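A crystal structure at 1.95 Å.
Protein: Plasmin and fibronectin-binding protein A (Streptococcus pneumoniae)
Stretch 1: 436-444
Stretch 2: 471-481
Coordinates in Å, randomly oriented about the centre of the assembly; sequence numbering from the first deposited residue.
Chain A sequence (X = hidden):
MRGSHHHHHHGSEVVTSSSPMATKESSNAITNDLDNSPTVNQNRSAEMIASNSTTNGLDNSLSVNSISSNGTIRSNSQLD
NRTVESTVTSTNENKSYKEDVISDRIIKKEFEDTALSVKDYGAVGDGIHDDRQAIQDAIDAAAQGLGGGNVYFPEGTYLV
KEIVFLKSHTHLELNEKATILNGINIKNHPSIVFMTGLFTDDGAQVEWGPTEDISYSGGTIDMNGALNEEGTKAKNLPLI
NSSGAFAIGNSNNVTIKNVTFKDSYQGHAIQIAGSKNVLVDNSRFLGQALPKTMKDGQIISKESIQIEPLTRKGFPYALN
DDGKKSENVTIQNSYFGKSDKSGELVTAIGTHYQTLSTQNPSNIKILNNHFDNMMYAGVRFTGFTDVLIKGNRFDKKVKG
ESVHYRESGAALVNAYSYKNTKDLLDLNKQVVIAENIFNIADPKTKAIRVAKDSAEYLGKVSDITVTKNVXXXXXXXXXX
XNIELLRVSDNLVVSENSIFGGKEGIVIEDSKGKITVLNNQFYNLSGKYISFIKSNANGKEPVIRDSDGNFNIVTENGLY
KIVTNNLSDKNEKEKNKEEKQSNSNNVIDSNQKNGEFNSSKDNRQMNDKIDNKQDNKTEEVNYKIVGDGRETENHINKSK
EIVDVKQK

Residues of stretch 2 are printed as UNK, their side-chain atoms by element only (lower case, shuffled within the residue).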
# COMPACT_ATOMS: atom_id res chain seq x y z
N ASN A 436 -5.35 -12.27 -9.38
CA ASN A 436 -5.89 -11.77 -8.12
C ASN A 436 -7.39 -12.08 -8.10
O ASN A 436 -8.02 -12.19 -9.15
CB ASN A 436 -5.70 -10.25 -8.02
CG ASN A 436 -4.25 -9.84 -8.02
OD1 ASN A 436 -3.55 -9.98 -7.02
ND2 ASN A 436 -3.77 -9.35 -9.16
N ILE A 437 -7.95 -12.24 -6.90
CA ILE A 437 -9.38 -12.51 -6.78
C ILE A 437 -10.03 -11.32 -6.10
O ILE A 437 -9.54 -10.82 -5.08
CB ILE A 437 -9.66 -13.76 -5.91
CG1 ILE A 437 -8.93 -14.98 -6.47
CG2 ILE A 437 -11.17 -14.03 -5.87
CD1 ILE A 437 -7.45 -15.01 -6.15
N PHE A 438 -11.13 -10.84 -6.68
CA PHE A 438 -11.86 -9.71 -6.10
C PHE A 438 -13.29 -10.14 -5.78
O PHE A 438 -13.97 -10.72 -6.63
CB PHE A 438 -11.92 -8.52 -7.08
CG PHE A 438 -10.57 -8.02 -7.54
CD1 PHE A 438 -9.84 -8.73 -8.49
CD2 PHE A 438 -10.06 -6.83 -7.05
CE1 PHE A 438 -8.61 -8.25 -8.95
CE2 PHE A 438 -8.83 -6.34 -7.50
CZ PHE A 438 -8.10 -7.05 -8.45
N ASN A 439 -13.72 -9.88 -4.55
CA ASN A 439 -15.09 -10.20 -4.13
C ASN A 439 -15.68 -8.86 -3.72
O ASN A 439 -15.40 -8.36 -2.63
CB ASN A 439 -15.07 -11.17 -2.95
CG ASN A 439 -14.43 -12.50 -3.31
OD1 ASN A 439 -14.86 -13.17 -4.25
ND2 ASN A 439 -13.40 -12.89 -2.57
N ILE A 440 -16.48 -8.28 -4.60
CA ILE A 440 -17.06 -6.97 -4.37
C ILE A 440 -18.57 -6.97 -4.18
O ILE A 440 -19.32 -7.56 -4.96
CB ILE A 440 -16.71 -6.04 -5.55
CG1 ILE A 440 -15.19 -5.95 -5.68
CG2 ILE A 440 -17.32 -4.66 -5.33
CD1 ILE A 440 -14.70 -5.25 -6.95
N ALA A 441 -19.01 -6.29 -3.12
CA ALA A 441 -20.43 -6.19 -2.80
C ALA A 441 -20.86 -4.73 -2.82
O ALA A 441 -22.04 -4.42 -2.89
CB ALA A 441 -20.71 -6.80 -1.43
N ASP A 442 -19.88 -3.83 -2.77
CA ASP A 442 -20.14 -2.39 -2.79
C ASP A 442 -20.29 -1.90 -4.22
O ASP A 442 -19.38 -2.03 -5.03
CB ASP A 442 -19.00 -1.64 -2.10
CG ASP A 442 -19.13 -0.14 -2.21
OD1 ASP A 442 -20.25 0.37 -2.00
OD2 ASP A 442 -18.12 0.54 -2.50
N PRO A 443 -21.45 -1.30 -4.55
CA PRO A 443 -21.69 -0.80 -5.91
C PRO A 443 -20.80 0.36 -6.34
O PRO A 443 -20.73 0.69 -7.52
CB PRO A 443 -23.17 -0.44 -5.90
CG PRO A 443 -23.43 -0.08 -4.47
CD PRO A 443 -22.66 -1.15 -3.72
N LYS A 444 -20.11 0.98 -5.38
CA LYS A 444 -19.23 2.11 -5.68
C LYS A 444 -17.77 1.70 -5.80
O LYS A 444 -16.90 2.55 -6.02
CB LYS A 444 -19.36 3.18 -4.60
CG LYS A 444 -20.66 3.98 -4.62
CD LYS A 444 -20.69 4.98 -3.47
CE LYS A 444 -21.61 6.16 -3.78
NZ LYS A 444 -23.00 5.73 -4.06
N UNK A 471 -12.88 -11.55 -11.00
CA UNK A 471 -13.69 -10.54 -10.35
C UNK A 471 -15.11 -11.05 -10.09
O UNK A 471 -15.85 -11.36 -11.02
c UNK A 471 -14.68 -8.23 -10.55
c UNK A 471 -12.29 -7.44 -12.26
c UNK A 471 -12.35 -8.70 -11.40
c UNK A 471 -13.76 -9.27 -11.21
N UNK A 472 -15.47 -11.14 -8.82
CA UNK A 472 -16.81 -11.58 -8.43
C UNK A 472 -17.55 -10.36 -7.89
O UNK A 472 -17.47 -10.04 -6.71
c UNK A 472 -16.73 -12.66 -7.35
n UNK A 472 -14.97 -14.29 -7.05
c UNK A 472 -15.98 -13.89 -7.81
o UNK A 472 -16.31 -14.47 -8.84
N UNK A 473 -18.26 -9.67 -8.78
CA UNK A 473 -19.01 -8.49 -8.39
C UNK A 473 -20.51 -8.76 -8.27
O UNK A 473 -21.21 -8.89 -9.27
c UNK A 473 -19.28 -6.01 -8.90
o UNK A 473 -20.06 -5.94 -7.95
n UNK A 473 -18.82 -4.93 -9.53
c UNK A 473 -18.78 -7.36 -9.40
N UNK A 474 -21.00 -8.85 -7.03
CA UNK A 474 -22.43 -9.07 -6.82
C UNK A 474 -23.08 -7.89 -6.12
O UNK A 474 -24.05 -8.05 -5.38
c UNK A 474 -22.71 -10.35 -6.02
c UNK A 474 -21.57 -10.74 -5.12
o UNK A 474 -20.70 -11.52 -5.51
n UNK A 474 -21.55 -10.19 -3.91
N UNK A 475 -22.53 -6.70 -6.36
CA UNK A 475 -23.07 -5.49 -5.77
C UNK A 475 -24.34 -5.17 -6.54
O UNK A 475 -24.47 -5.55 -7.71
o UNK A 475 -21.91 -3.98 -7.28
c UNK A 475 -22.07 -4.33 -5.92
N UNK A 476 -25.28 -4.48 -5.91
CA UNK A 476 -26.53 -4.12 -6.59
C UNK A 476 -26.44 -2.79 -7.31
O UNK A 476 -26.07 -1.77 -6.72
c UNK A 476 -28.51 -5.42 -5.63
c UNK A 476 -29.25 -5.66 -4.32
c UNK A 476 -30.53 -4.83 -4.21
n UNK A 476 -31.00 -4.82 -2.78
c UNK A 476 -27.70 -4.12 -5.59
N UNK A 477 -26.79 -2.81 -8.59
CA UNK A 477 -26.77 -1.62 -9.43
C UNK A 477 -25.43 -0.89 -9.35
O UNK A 477 -25.34 0.25 -8.91
o UNK A 477 -30.46 0.66 -8.65
c UNK A 477 -29.26 -1.12 -9.67
c UNK A 477 -30.47 -0.54 -8.97
c UNK A 477 -27.93 -0.69 -9.04
o UNK A 477 -31.44 -1.31 -8.75
N UNK A 478 -24.39 -1.59 -9.80
CA UNK A 478 -23.03 -1.07 -9.81
C UNK A 478 -22.98 0.28 -10.52
O UNK A 478 -23.66 0.48 -11.53
c UNK A 478 -20.64 -1.73 -10.18
c UNK A 478 -22.08 -2.05 -10.52
o UNK A 478 -22.36 -3.39 -10.08
N UNK A 479 -22.15 1.18 -10.01
CA UNK A 479 -22.03 2.52 -10.58
C UNK A 479 -20.83 2.78 -11.48
O UNK A 479 -20.62 3.92 -11.92
o UNK A 479 -22.63 5.41 -7.35
c UNK A 479 -22.04 3.54 -9.44
o UNK A 479 -23.73 3.79 -6.35
c UNK A 479 -23.23 4.31 -7.36
c UNK A 479 -23.34 3.57 -8.68
N UNK A 480 -20.03 1.76 -11.76
CA UNK A 480 -18.87 1.94 -12.64
C UNK A 480 -18.35 0.59 -13.13
O UNK A 480 -18.76 -0.46 -12.63
c UNK A 480 -17.75 2.72 -11.93
c UNK A 480 -17.98 1.75 -9.63
c UNK A 480 -17.06 1.98 -10.80
n UNK A 480 -18.45 2.84 -9.03
o UNK A 480 -18.26 0.61 -9.26
N UNK A 481 -17.44 0.61 -14.11
CA UNK A 481 -16.86 -0.61 -14.68
C UNK A 481 -16.04 -1.43 -13.68
O UNK A 481 -15.63 -0.93 -12.64
c UNK A 481 -16.92 1.80 -14.80
c UNK A 481 -16.60 1.25 -16.16
c UNK A 481 -15.98 -0.08 -15.82
O HOH W 1 -24.80 -4.29 -3.25
O HOH W 2 -19.20 -2.47 -7.59

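Position 471 carries four carbons, forked at the first with one arm two carbons long. On the sheet face of Phe 438, one carbon lies 3.8 Å from CD1 of that ring. This is Ile 471.

At position 472 there are two carbons, the second bearing one oxygen and one nitrogen, and the nitrogen lies 3.0 Å from Asn 439 OD1. This is Asn 472. Its backbone does double duty, N donating to Phe 438 O at 2.7 Å and O accepting from Ile 440 N at 2.9 Å. Asn 439 sits in register beside it, and with both chi1 and chi2 closely matched the amides form a pair joined by one hydrogen bond, Asn 472 ND2 donating to Asn 439 OD1.

Position 473 again has two carbons ending in one oxygen and one nitrogen, on the face of Ile 440, with the oxygen 4.0 Å from CG2 of Ile 440. This is Asn 473, now with chi1 in t.

The same atom set recurs at 474, where the nitrogen comes 4.3 Å from CB of Ala 441. It is Asn 474; its N continues the backbone hydrogen bonds by donating to Ile 440 O at 3.0 Å.

Position 475 has one carbon and one oxygen, and CB packs 3.0 Å from Ala 441 O and 3.4 Å from Pro 443 N. So small a group is Ser 475. Its N and OG both donate to Asn 473 OD1, at 3.0 and 2.8 Å, tying the turn to the strand end.

At 476, four carbons in a row end in nitrogen and lead away, while the backbone O lies 3.3 Å from Pro 443 CB: Lys 476.

Position 477, three carbons with two oxygens on the third, also leads away; it is Glu 477.

At 478 one carbon carries an oxygen and a carbon, the latter 3.6 Å from Pro 443 O: Thr 478. Its OG1 donates to Ser 475 OG at 2.9 Å.

Position 479 has three carbons and two terminal oxygens, both near Lys 444 NZ. Glu 479 makes a salt bridge, OE2 to Lys 444 NZ at 3.1 Å, and its N donates to Pro 443 O at 2.9 Å.

Position 480 has three carbons, the third with one oxygen and one nitrogen, its end close to Pro 443 O and Lys 444 O: Gln 480. The three-carbon ring closed onto N at 481, beyond contact, is Pro 481.

The rule is a parallel ladder with a matched asparagine pair, then loops docked by packing round Pro 443, one backbone hydrogen bond, two bridging waters and a salt bridge.

Stretch 2 471-481: INNNSKETEQP
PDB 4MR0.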